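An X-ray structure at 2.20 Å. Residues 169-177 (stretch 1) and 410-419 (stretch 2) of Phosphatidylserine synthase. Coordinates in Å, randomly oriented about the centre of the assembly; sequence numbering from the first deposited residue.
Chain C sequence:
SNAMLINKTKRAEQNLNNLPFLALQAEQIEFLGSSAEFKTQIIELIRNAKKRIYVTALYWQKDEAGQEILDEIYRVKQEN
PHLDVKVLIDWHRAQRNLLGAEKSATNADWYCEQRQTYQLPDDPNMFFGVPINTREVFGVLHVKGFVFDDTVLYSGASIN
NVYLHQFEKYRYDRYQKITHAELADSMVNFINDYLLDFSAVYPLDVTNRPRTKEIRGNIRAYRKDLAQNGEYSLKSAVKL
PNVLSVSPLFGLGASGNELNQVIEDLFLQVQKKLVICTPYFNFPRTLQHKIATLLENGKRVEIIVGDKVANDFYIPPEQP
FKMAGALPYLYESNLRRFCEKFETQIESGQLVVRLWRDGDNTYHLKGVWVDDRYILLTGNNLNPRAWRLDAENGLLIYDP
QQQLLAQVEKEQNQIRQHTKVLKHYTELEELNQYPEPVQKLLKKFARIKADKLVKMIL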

ATOM      1  N   LYS C 169     -11.101 -33.710  -1.699  1.00 20.92           N
ATOM      2  CA  LYS C 169     -10.652 -32.586  -0.903  1.00 19.92           C
ATOM      3  C   LYS C 169     -11.676 -31.484  -0.831  1.00 20.02           C
ATOM      4  O   LYS C 169     -12.421 -31.248  -1.783  1.00 20.05           O
ATOM      5  CB  LYS C 169      -9.322 -32.041  -1.439  1.00 19.63           C
ATOM      6  N   TYR C 170     -11.699 -30.787   0.309  1.00 19.33           N
ATOM      7  CA  TYR C 170     -12.484 -29.586   0.444  1.00 18.80           C
ATOM      8  C   TYR C 170     -11.704 -28.502   1.193  1.00 18.90           C
ATOM      9  O   TYR C 170     -10.656 -28.750   1.843  1.00 17.88           O
ATOM     10  CB  TYR C 170     -13.864 -29.853   1.103  1.00 18.72           C
ATOM     11  CG  TYR C 170     -13.740 -30.264   2.537  1.00 19.20           C
ATOM     12  CD1 TYR C 170     -13.843 -29.309   3.560  1.00 17.22           C
ATOM     13  CD2 TYR C 170     -13.480 -31.615   2.889  1.00 18.60           C
ATOM     14  CE1 TYR C 170     -13.695 -29.668   4.900  1.00 17.07           C
ATOM     15  CE2 TYR C 170     -13.351 -31.987   4.230  1.00 17.46           C
ATOM     16  CZ  TYR C 170     -13.456 -30.994   5.235  1.00 18.98           C
ATOM     17  OH  TYR C 170     -13.312 -31.313   6.570  1.00 16.32           O
ATOM     18  N   ARG C 171     -12.228 -27.293   1.037  1.00 18.73           N
ATOM     19  CA  ARG C 171     -11.760 -26.085   1.678  1.00 19.70           C
ATOM     20  C   ARG C 171     -12.982 -25.563   2.444  1.00 19.53           C
ATOM     21  O   ARG C 171     -14.016 -25.236   1.832  1.00 19.20           O
ATOM     22  CB  ARG C 171     -11.309 -25.088   0.606  1.00 19.57           C
ATOM     23  CG  ARG C 171     -10.664 -23.820   1.127  1.00 21.70           C
ATOM     24  CD  ARG C 171      -9.825 -23.217   0.056  1.00 25.74           C
ATOM     25  NE  ARG C 171      -9.283 -21.920   0.434  1.00 31.96           N
ATOM     26  CZ  ARG C 171      -8.288 -21.764   1.307  1.00 34.97           C
ATOM     27  NH1 ARG C 171      -7.750 -22.829   1.901  1.00 36.60           N
ATOM     28  NH2 ARG C 171      -7.811 -20.551   1.575  1.00 35.49           N
ATOM     29  N   TYR C 172     -12.863 -25.534   3.773  1.00 20.61           N
ATOM     30  CA  TYR C 172     -13.982 -25.297   4.704  1.00 21.46           C
ATOM     31  C   TYR C 172     -14.311 -23.821   4.791  1.00 22.49           C
ATOM     32  O   TYR C 172     -13.417 -22.976   4.969  1.00 22.64           O
ATOM     33  CB  TYR C 172     -13.621 -25.848   6.084  1.00 21.60           C
ATOM     34  CG  TYR C 172     -14.755 -26.123   7.070  1.00 22.71           C
ATOM     35  CD1 TYR C 172     -16.035 -26.507   6.640  1.00 22.45           C
ATOM     36  CD2 TYR C 172     -14.515 -26.053   8.454  1.00 22.13           C
ATOM     37  CE1 TYR C 172     -17.060 -26.792   7.560  1.00 22.50           C
ATOM     38  CE2 TYR C 172     -15.515 -26.333   9.382  1.00 23.52           C
ATOM     39  CZ  TYR C 172     -16.786 -26.707   8.928  1.00 23.88           C
ATOM     40  OH  TYR C 172     -17.756 -26.994   9.849  1.00 21.77           O
ATOM     41  N   ASP C 173     -15.586 -23.493   4.608  1.00 22.63           N
ATOM     42  CA  ASP C 173     -16.029 -22.128   4.818  1.00 23.87           C
ATOM     43  C   ASP C 173     -17.347 -22.169   5.613  1.00 24.71           C
ATOM     44  O   ASP C 173     -17.783 -23.257   6.094  1.00 23.58           O
ATOM     45  CB  ASP C 173     -16.176 -21.398   3.448  1.00 24.61           C
ATOM     46  CG  ASP C 173     -15.824 -19.903   3.519  1.00 27.18           C
ATOM     47  OD1 ASP C 173     -16.540 -19.168   4.210  1.00 31.36           O
ATOM     48  OD2 ASP C 173     -14.844 -19.447   2.887  1.00 28.62           O
ATOM     49  N   ARG C 174     -17.978 -20.999   5.762  1.00 24.37           N
ATOM     50  CA  ARG C 174     -19.308 -20.919   6.349  1.00 24.72           C
ATOM     51  C   ARG C 174     -20.307 -20.489   5.310  1.00 24.30           C
ATOM     52  O   ARG C 174     -19.948 -19.805   4.375  1.00 23.64           O
ATOM     53  CB  ARG C 174     -19.331 -19.912   7.484  1.00 25.46           C
ATOM     54  CG  ARG C 174     -18.683 -20.406   8.727  1.00 27.76           C
ATOM     55  CD  ARG C 174     -18.615 -19.284   9.727  1.00 29.61           C
ATOM     56  NE  ARG C 174     -19.913 -18.984  10.320  1.00 28.76           N
ATOM     57  CZ  ARG C 174     -20.255 -17.792  10.806  1.00 29.12           C
ATOM     58  NH1 ARG C 174     -19.411 -16.772  10.747  1.00 31.10           N
ATOM     59  NH2 ARG C 174     -21.433 -17.628  11.382  1.00 30.61           N
ATOM     60  N   TYR C 175     -21.568 -20.907   5.459  1.00 23.67           N
ATOM     61  CA  TYR C 175     -22.562 -20.663   4.414  1.00 23.10           C
ATOM     62  C   TYR C 175     -23.884 -20.338   5.064  1.00 23.27           C
ATOM     63  O   TYR C 175     -24.387 -21.123   5.876  1.00 22.15           O
ATOM     64  CB  TYR C 175     -22.726 -21.912   3.501  1.00 23.68           C
ATOM     65  CG  TYR C 175     -21.436 -22.693   3.344  1.00 21.62           C
ATOM     66  CD1 TYR C 175     -20.535 -22.399   2.325  1.00 20.97           C
ATOM     67  CD2 TYR C 175     -21.089 -23.679   4.259  1.00 22.30           C
ATOM     68  CE1 TYR C 175     -19.353 -23.110   2.187  1.00 21.19           C
ATOM     69  CE2 TYR C 175     -19.894 -24.385   4.145  1.00 20.00           C
ATOM     70  CZ  TYR C 175     -19.029 -24.092   3.123  1.00 20.83           C
ATOM     71  OH  TYR C 175     -17.844 -24.789   3.050  1.00 19.87           O
ATOM     72  N   GLN C 176     -24.450 -19.186   4.715  1.00 22.99           N
ATOM     73  CA  GLN C 176     -25.748 -18.812   5.243  1.00 22.87           C
ATOM     74  C   GLN C 176     -26.727 -18.510   4.130  1.00 22.99           C
ATOM     75  O   GLN C 176     -26.445 -17.726   3.219  1.00 22.93           O
ATOM     76  CB  GLN C 176     -25.653 -17.628   6.186  1.00 22.34           C
ATOM     77  CG  GLN C 176     -24.909 -17.947   7.435  1.00 23.86           C
ATOM     78  CD  GLN C 176     -23.420 -17.835   7.234  1.00 23.78           C
ATOM     79  OE1 GLN C 176     -22.960 -17.088   6.367  1.00 28.18           O
ATOM     80  NE2 GLN C 176     -22.652 -18.581   8.020  1.00 22.94           N
ATOM     81  N   LYS C 177     -27.883 -19.143   4.225  1.00 22.63           N
ATOM     82  CA  LYS C 177     -28.968 -18.903   3.299  1.00 23.28           C
ATOM     83  C   LYS C 177     -30.048 -18.045   3.977  1.00 23.30           C
ATOM     84  O   LYS C 177     -30.572 -18.406   5.038  1.00 22.95           O
ATOM     85  CB  LYS C 177     -29.555 -20.240   2.800  1.00 23.28           C
ATOM     86  CG  LYS C 177     -30.201 -20.103   1.439  1.00 24.60           C
ATOM     87  CD  LYS C 177     -31.488 -20.841   1.334  1.00 26.35           C
ATOM     88  CE  LYS C 177     -31.341 -22.286   1.575  1.00 27.47           C
ATOM     89  NZ  LYS C 177     -32.569 -22.952   1.065  1.00 31.75           N
ATOM     90  N   LYS C 410     -25.244 -24.755  17.023  1.00 21.64           N
ATOM     91  CA  LYS C 410     -25.146 -25.905  16.147  1.00 22.66           C
ATOM     92  C   LYS C 410     -24.045 -25.714  15.083  1.00 23.13           C
ATOM     93  O   LYS C 410     -23.220 -26.614  14.869  1.00 24.05           O
ATOM     94  CB  LYS C 410     -26.492 -26.156  15.486  1.00 21.86           C
ATOM     95  CG  LYS C 410     -26.440 -27.167  14.362  1.00 25.70           C
ATOM     96  CD  LYS C 410     -27.841 -27.358  13.795  1.00 28.72           C
ATOM     97  CE  LYS C 410     -28.095 -28.797  13.431  1.00 34.20           C
ATOM     98  NZ  LYS C 410     -27.316 -29.157  12.230  1.00 37.04           N
ATOM     99  N   GLU C 411     -24.029 -24.556  14.426  1.00 22.99           N
ATOM    100  CA  GLU C 411     -22.976 -24.250  13.462  1.00 23.93           C
ATOM    101  C   GLU C 411     -21.628 -24.215  14.183  1.00 23.73           C
ATOM    102  O   GLU C 411     -20.641 -24.757  13.679  1.00 23.93           O
ATOM    103  CB  GLU C 411     -23.225 -22.914  12.685  1.00 24.13           C
ATOM    104  CG  GLU C 411     -22.168 -22.669  11.566  1.00 26.62           C
ATOM    105  CD  GLU C 411     -22.018 -21.190  11.093  1.00 28.72           C
ATOM    106  OE1 GLU C 411     -22.080 -20.259  11.914  1.00 28.38           O
ATOM    107  OE2 GLU C 411     -21.824 -20.951   9.883  1.00 29.71           O
ATOM    108  N   GLN C 412     -21.577 -23.624  15.371  1.00 23.23           N
ATOM    109  CA  GLN C 412     -20.265 -23.506  16.046  1.00 24.02           C
ATOM    110  C   GLN C 412     -19.732 -24.893  16.486  1.00 24.20           C
ATOM    111  O   GLN C 412     -18.534 -25.126  16.449  1.00 23.39           O
ATOM    112  CB  GLN C 412     -20.347 -22.569  17.247  1.00 23.51           C
ATOM    113  CG  GLN C 412     -20.224 -21.071  16.925  1.00 25.81           C
ATOM    114  CD  GLN C 412     -20.497 -20.202  18.178  1.00 26.85           C
ATOM    115  OE1 GLN C 412     -20.918 -20.711  19.191  1.00 30.64           O
ATOM    116  NE2 GLN C 412     -20.288 -18.907  18.082  1.00 28.29           N
ATOM    117  N   ASN C 413     -20.634 -25.793  16.905  1.00 23.98           N
ATOM    118  CA  ASN C 413     -20.243 -27.145  17.294  1.00 24.55           C
ATOM    119  C   ASN C 413     -19.789 -27.989  16.112  1.00 24.21           C
ATOM    120  O   ASN C 413     -18.906 -28.819  16.264  1.00 24.43           O
ATOM    121  CB  ASN C 413     -21.360 -27.869  18.063  1.00 25.01           C
ATOM    122  CG  ASN C 413     -21.438 -27.424  19.525  1.00 28.27           C
ATOM    123  OD1 ASN C 413     -20.442 -26.949  20.087  1.00 33.36           O
ATOM    124  ND2 ASN C 413     -22.618 -27.533  20.128  1.00 28.00           N
ATOM    125  N   GLN C 414     -20.418 -27.793  14.946  1.00 23.66           N
ATOM    126  CA  GLN C 414     -19.937 -28.412  13.721  1.00 22.54           C
ATOM    127  C   GLN C 414     -18.525 -27.911  13.416  1.00 22.17           C
ATOM    128  O   GLN C 414     -17.615 -28.706  13.136  1.00 21.34           O
ATOM    129  CB  GLN C 414     -20.857 -28.137  12.543  1.00 21.94           C
ATOM    130  CG  GLN C 414     -20.460 -28.924  11.296  1.00 21.68           C
ATOM    131  CD  GLN C 414     -20.253 -30.428  11.583  1.00 25.38           C
ATOM    132  OE1 GLN C 414     -21.187 -31.151  11.909  1.00 23.18           O
ATOM    133  NE2 GLN C 414     -19.016 -30.888  11.461  1.00 28.26           N
ATOM    134  N   ILE C 415     -18.353 -26.601  13.485  1.00 21.71           N
ATOM    135  CA  ILE C 415     -17.047 -26.000  13.247  1.00 21.57           C
ATOM    136  C   ILE C 415     -15.960 -26.607  14.139  1.00 22.21           C
ATOM    137  O   ILE C 415     -14.891 -26.973  13.636  1.00 21.96           O
ATOM    138  CB  ILE C 415     -17.084 -24.468  13.363  1.00 21.73           C
ATOM    139  CG1 ILE C 415     -17.798 -23.884  12.155  1.00 20.92           C
ATOM    140  CG2 ILE C 415     -15.652 -23.876  13.402  1.00 21.47           C
ATOM    141  CD1 ILE C 415     -18.311 -22.469  12.375  1.00 22.17           C
ATOM    142  N   ARG C 416     -16.261 -26.786  15.432  1.00 21.73           N
ATOM    143  CA  ARG C 416     -15.281 -27.268  16.410  1.00 21.21           C
ATOM    144  C   ARG C 416     -14.919 -28.744  16.268  1.00 21.69           C
ATOM    145  O   ARG C 416     -13.959 -29.202  16.920  1.00 20.66           O
ATOM    146  CB  ARG C 416     -15.814 -27.021  17.818  1.00 21.65           C
ATOM    147  CG  ARG C 416     -15.824 -25.537  18.194  1.00 21.31           C
ATOM    148  CD  ARG C 416     -16.320 -25.363  19.615  1.00 24.94           C
ATOM    149  NE  ARG C 416     -16.460 -23.960  19.975  1.00 27.77           N
ATOM    150  CZ  ARG C 416     -17.605 -23.381  20.348  1.00 29.45           C
ATOM    151  NH1 ARG C 416     -18.741 -24.081  20.393  1.00 26.09           N
ATOM    152  NH2 ARG C 416     -17.615 -22.078  20.640  1.00 27.23           N
ATOM    153  N   GLN C 417     -15.678 -29.486  15.434  1.00 20.67           N
ATOM    154  CA  GLN C 417     -15.515 -30.948  15.343  1.00 20.66           C
ATOM    155  C   GLN C 417     -14.095 -31.373  15.015  1.00 20.52           C
ATOM    156  O   GLN C 417     -13.583 -32.296  15.639  1.00 21.00           O
ATOM    157  CB  GLN C 417     -16.471 -31.616  14.335  1.00 19.88           C
ATOM    158  CG  GLN C 417     -17.942 -31.659  14.755  1.00 19.76           C
ATOM    159  CD  GLN C 417     -18.156 -32.504  16.010  1.00 22.39           C
ATOM    160  OE1 GLN C 417     -17.390 -33.431  16.296  1.00 20.49           O
ATOM    161  NE2 GLN C 417     -19.176 -32.154  16.787  1.00 23.56           N
ATOM    162  N   HIS C 418     -13.484 -30.739  14.019  1.00 20.96           N
ATOM    163  CA  HIS C 418     -12.125 -31.104  13.611  1.00 21.22           C
ATOM    164  C   HIS C 418     -11.063 -30.240  14.263  1.00 21.89           C
ATOM    165  O   HIS C 418      -9.978 -30.098  13.703  1.00 22.42           O
ATOM    166  CB  HIS C 418     -11.987 -31.065  12.094  1.00 20.61           C
ATOM    167  CG  HIS C 418     -12.836 -32.071  11.389  1.00 19.58           C
ATOM    168  ND1 HIS C 418     -12.667 -33.426  11.555  1.00 22.47           N
ATOM    169  CD2 HIS C 418     -13.862 -31.926  10.515  1.00 21.19           C
ATOM    170  CE1 HIS C 418     -13.542 -34.078  10.809  1.00 20.19           C
ATOM    171  NE2 HIS C 418     -14.270 -33.191  10.155  1.00 21.73           N
ATOM    172  N   THR C 419     -11.371 -29.677  15.445  1.00 22.22           N
ATOM    173  CA  THR C 419     -10.422 -28.826  16.181  1.00 21.76           C
ATOM    174  C   THR C 419      -9.891 -29.474  17.445  1.00 23.18           C
ATOM    175  O   THR C 419     -10.515 -30.351  18.014  1.00 22.71           O
ATOM    176  CB  THR C 419     -11.043 -27.495  16.676  1.00 21.63           C
ATOM    177  OG1 THR C 419     -12.038 -27.789  17.672  1.00 18.49           O
ATOM    178  CG2 THR C 419     -11.625 -26.679  15.516  1.00 19.45           C
TER
HETATM  179  O   HOH W   1     -16.926 -29.839  10.578  1.00 17.87           O
HETATM  180  O   HOH W   2     -21.914 -22.787   7.766  1.00 22.10           O

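A single carboxylate, that of Glu411, gathers most of the polar contacts between the two stretches. Its OE2 accepts hydrogen bonds from Arg174 NE (2.8 Å) and, weakly, from Gln176 NE2 (3.1 Å, N-H...O angle 123°), and also from a water that lies 2.8 Å from Glu411 OE2 and in turn accepts from the backbone Tyr175 N at 3.0 Å. The water thus links OE2 to a backbone amide 4.4 Å from it, Tyr175 N. The second oxygen completes a two-pronged salt bridge: Arg174 NH2 donates to Glu411 OE1 at 2.8 Å, with OE1 near the guanidinium plane, so charge attraction and directional hydrogen bonding act together. Both side chains leave their backbones toward the opposing stretch, which lets them span the 8.7 Å between Arg174 CA and Glu411 CA.

One helical turn on, the contact becomes largely apolar. Ile415 CD1 lies 4.2 Å from Arg174 CD, and Ile415 CG1 is 4.3 Å from Tyr172 CE2. The tyrosine meets the helix with its ring edge: Tyr172 OH is 3.6 Å from Ile415 CA, which sits near the ring plane. A second water, 3.1 Å from Tyr172 OH, donates to Gln414 O (2.9 Å) and accepts from Gln414 NE2 (2.5 Å). Beyond it, Tyr170 OH approaches His418 CD2 at 4.0 Å, a van der Waals contact.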